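Local structure of adhesion and penetration protein autotransporter (Haemophilus influenzae, 3SYJ) at residues A[271-281]-A[290-298]. The protein promotes adherence of the bacterium to host cells and invasion of them through its secreted passenger domain, and is probably also a serine protease. Residues are numbered along the deposited sequence; the frame is centred on the assembly and turned at random.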
# COMPACT_ATOMS: atom_id res chain seq x y z
N LEU A 271 -43.50 -40.02 41.67
CA LEU A 271 -44.20 -38.95 42.34
C LEU A 271 -44.65 -37.94 41.31
O LEU A 271 -43.86 -37.47 40.49
CB LEU A 271 -43.31 -38.34 43.41
CG LEU A 271 -42.95 -39.50 44.34
CD1 LEU A 271 -41.46 -39.67 44.53
CD2 LEU A 271 -43.69 -39.40 45.67
N TYR A 272 -45.94 -37.63 41.34
CA TYR A 272 -46.54 -36.77 40.33
C TYR A 272 -47.80 -36.11 40.87
O TYR A 272 -48.60 -36.74 41.56
CB TYR A 272 -46.86 -37.58 39.08
CG TYR A 272 -47.53 -36.78 37.99
CD1 TYR A 272 -46.89 -35.70 37.41
CD2 TYR A 272 -48.81 -37.11 37.55
CE1 TYR A 272 -47.50 -34.96 36.41
CE2 TYR A 272 -49.42 -36.38 36.55
CZ TYR A 272 -48.76 -35.31 35.98
OH TYR A 272 -49.37 -34.57 34.99
N THR A 273 -47.96 -34.84 40.54
CA THR A 273 -49.13 -34.07 40.96
C THR A 273 -49.74 -33.44 39.72
O THR A 273 -49.15 -32.55 39.10
CB THR A 273 -48.74 -32.99 41.96
OG1 THR A 273 -48.29 -33.61 43.18
CG2 THR A 273 -49.91 -32.07 42.26
N ARG A 274 -50.92 -33.93 39.36
CA ARG A 274 -51.55 -33.63 38.08
C ARG A 274 -51.65 -32.13 37.77
O ARG A 274 -51.49 -31.72 36.62
CB ARG A 274 -52.93 -34.27 38.01
CG ARG A 274 -53.03 -35.56 38.80
CD ARG A 274 -54.28 -36.35 38.43
NE ARG A 274 -54.29 -37.69 39.02
CZ ARG A 274 -55.01 -38.71 38.58
NH1 ARG A 274 -55.80 -38.55 37.52
NH2 ARG A 274 -54.95 -39.89 39.18
N ALA A 275 -51.92 -31.32 38.79
CA ALA A 275 -52.16 -29.90 38.57
C ALA A 275 -50.88 -29.06 38.51
O ALA A 275 -50.94 -27.86 38.24
CB ALA A 275 -53.12 -29.36 39.62
N GLY A 276 -49.73 -29.68 38.77
CA GLY A 276 -48.46 -28.98 38.79
C GLY A 276 -48.15 -28.34 40.14
O GLY A 276 -49.01 -28.33 41.02
N ASN A 277 -46.95 -27.81 40.30
CA ASN A 277 -46.53 -27.24 41.59
C ASN A 277 -46.72 -28.22 42.75
O ASN A 277 -47.14 -27.84 43.84
CB ASN A 277 -47.25 -25.92 41.88
CG ASN A 277 -46.85 -24.80 40.91
OD1 ASN A 277 -45.71 -24.74 40.44
ND2 ASN A 277 -47.79 -23.90 40.63
N GLY A 278 -46.40 -29.48 42.52
CA GLY A 278 -46.43 -30.48 43.57
C GLY A 278 -45.47 -30.16 44.71
O GLY A 278 -44.46 -29.49 44.52
N VAL A 279 -45.79 -30.66 45.90
CA VAL A 279 -44.94 -30.42 47.06
C VAL A 279 -44.78 -31.72 47.83
O VAL A 279 -45.74 -32.27 48.38
CB VAL A 279 -45.51 -29.31 47.98
CG1 VAL A 279 -44.66 -29.15 49.23
CG2 VAL A 279 -45.60 -27.98 47.22
N TYR A 280 -43.54 -32.22 47.86
CA TYR A 280 -43.25 -33.51 48.47
C TYR A 280 -42.31 -33.32 49.65
O TYR A 280 -41.42 -32.47 49.61
CB TYR A 280 -42.63 -34.45 47.42
CG TYR A 280 -43.46 -34.50 46.16
CD1 TYR A 280 -44.50 -35.41 46.02
CD2 TYR A 280 -43.23 -33.61 45.12
CE1 TYR A 280 -45.28 -35.44 44.88
CE2 TYR A 280 -44.01 -33.63 43.97
CZ TYR A 280 -45.03 -34.54 43.86
OH TYR A 280 -45.80 -34.55 42.72
N THR A 281 -42.53 -34.09 50.71
CA THR A 281 -41.66 -34.03 51.88
C THR A 281 -41.12 -35.42 52.18
O THR A 281 -41.89 -36.38 52.27
CB THR A 281 -42.39 -33.48 53.12
OG1 THR A 281 -43.09 -32.28 52.78
CG2 THR A 281 -41.39 -33.17 54.23
N GLY A 290 -38.38 -45.26 55.01
CA GLY A 290 -38.55 -43.88 54.62
C GLY A 290 -39.97 -43.56 54.23
O GLY A 290 -40.80 -44.46 54.05
N SER A 291 -40.25 -42.27 54.08
CA SER A 291 -41.59 -41.83 53.73
C SER A 291 -41.57 -40.55 52.91
O SER A 291 -40.74 -39.67 53.12
CB SER A 291 -42.41 -41.62 55.00
OG SER A 291 -43.79 -41.80 54.72
N ILE A 292 -42.49 -40.46 51.95
CA ILE A 292 -42.67 -39.26 51.16
C ILE A 292 -44.09 -38.77 51.35
O ILE A 292 -45.05 -39.46 51.02
CB ILE A 292 -42.44 -39.52 49.66
CG1 ILE A 292 -40.95 -39.77 49.36
CG2 ILE A 292 -42.93 -38.34 48.83
CD1 ILE A 292 -40.68 -40.14 47.91
N THR A 293 -44.23 -37.56 51.88
CA THR A 293 -45.55 -36.96 52.05
C THR A 293 -45.88 -36.03 50.89
O THR A 293 -45.13 -35.11 50.59
CB THR A 293 -45.65 -36.21 53.39
OG1 THR A 293 -45.92 -37.15 54.44
CG2 THR A 293 -46.76 -35.18 53.33
N GLN A 294 -46.98 -36.26 50.21
CA GLN A 294 -47.48 -35.41 49.14
C GLN A 294 -48.55 -34.47 49.64
O GLN A 294 -49.57 -34.89 50.12
CB GLN A 294 -48.07 -36.29 48.06
CG GLN A 294 -48.20 -35.71 46.69
CD GLN A 294 -48.78 -36.70 45.73
OE1 GLN A 294 -48.69 -37.88 45.96
NE2 GLN A 294 -49.36 -36.24 44.64
N LYS A 295 -48.25 -33.19 49.54
CA LYS A 295 -49.11 -32.12 49.94
C LYS A 295 -50.53 -32.43 49.69
O LYS A 295 -51.33 -32.54 50.59
CB LYS A 295 -48.81 -30.85 49.21
CG LYS A 295 -49.53 -29.68 49.78
CD LYS A 295 -48.54 -28.69 50.31
CE LYS A 295 -49.17 -27.70 51.17
NZ LYS A 295 -50.07 -26.90 50.38
N SER A 296 -50.89 -32.53 48.44
CA SER A 296 -52.20 -33.04 48.31
C SER A 296 -52.40 -33.88 47.08
O SER A 296 -52.22 -33.45 45.94
CB SER A 296 -53.27 -31.98 48.56
OG SER A 296 -54.08 -32.36 49.65
N GLY A 297 -52.75 -35.12 47.40
CA GLY A 297 -52.96 -36.21 46.48
C GLY A 297 -53.18 -37.32 47.46
O GLY A 297 -52.88 -37.18 48.62
N ILE A 298 -53.72 -38.42 47.00
CA ILE A 298 -54.17 -39.47 47.87
C ILE A 298 -53.69 -40.76 47.31
O ILE A 298 -54.05 -41.11 46.22
O HOH W 1 -47.47 -38.97 43.27
O HOH W 2 -48.58 -32.23 45.90
O HOH W 3 -45.30 -32.51 51.36
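Q294 and Y280 run alongside each other in the same direction from the antiparallel hairpin of strands 279-285 and 289-294, with Q294 CG 3.4 Å from Y280 CE1 and the amide plane turned 39° from the ring. With chi1 at -159°, Q294 turns CG away from its own amide nitrogen, and the extended chain beyond carries the amide past the ring to T273. There NE2 donates to T273 OG1 at 3.2 Å; a 29° tilt out of the amide plane marks a bent bond. OE1 accepts from a water that in turn accepts from Y272 N; both ends of the amide, one through water, tie the hairpin to Y272 and T273. Deeper in, L271 and I292 meet tip to tip, and the 3.4 Å between L271 CD2 and I292 CG2 is a close approach for two methyl groups.

T281 and T293 form the hydrogen-bonded pair: T293 N donates to T281 O at 2.6 Å and T281 N donates back to T293 O at 2.8 Å. On their face a water links T281 OG1 with the carbonyls of V279 and T293. Past the strand end, K295 N still donates a nearly straight hydrogen bond to V279 O, 2.9 Å.

Strand 269-272 runs beside 340-343 and strand 279-285 beside 348-352, in parallel, at the start of the passenger's beta-helix; L340 and F342 of strand 340-343 and I304 of strand 301-308 pack on I292.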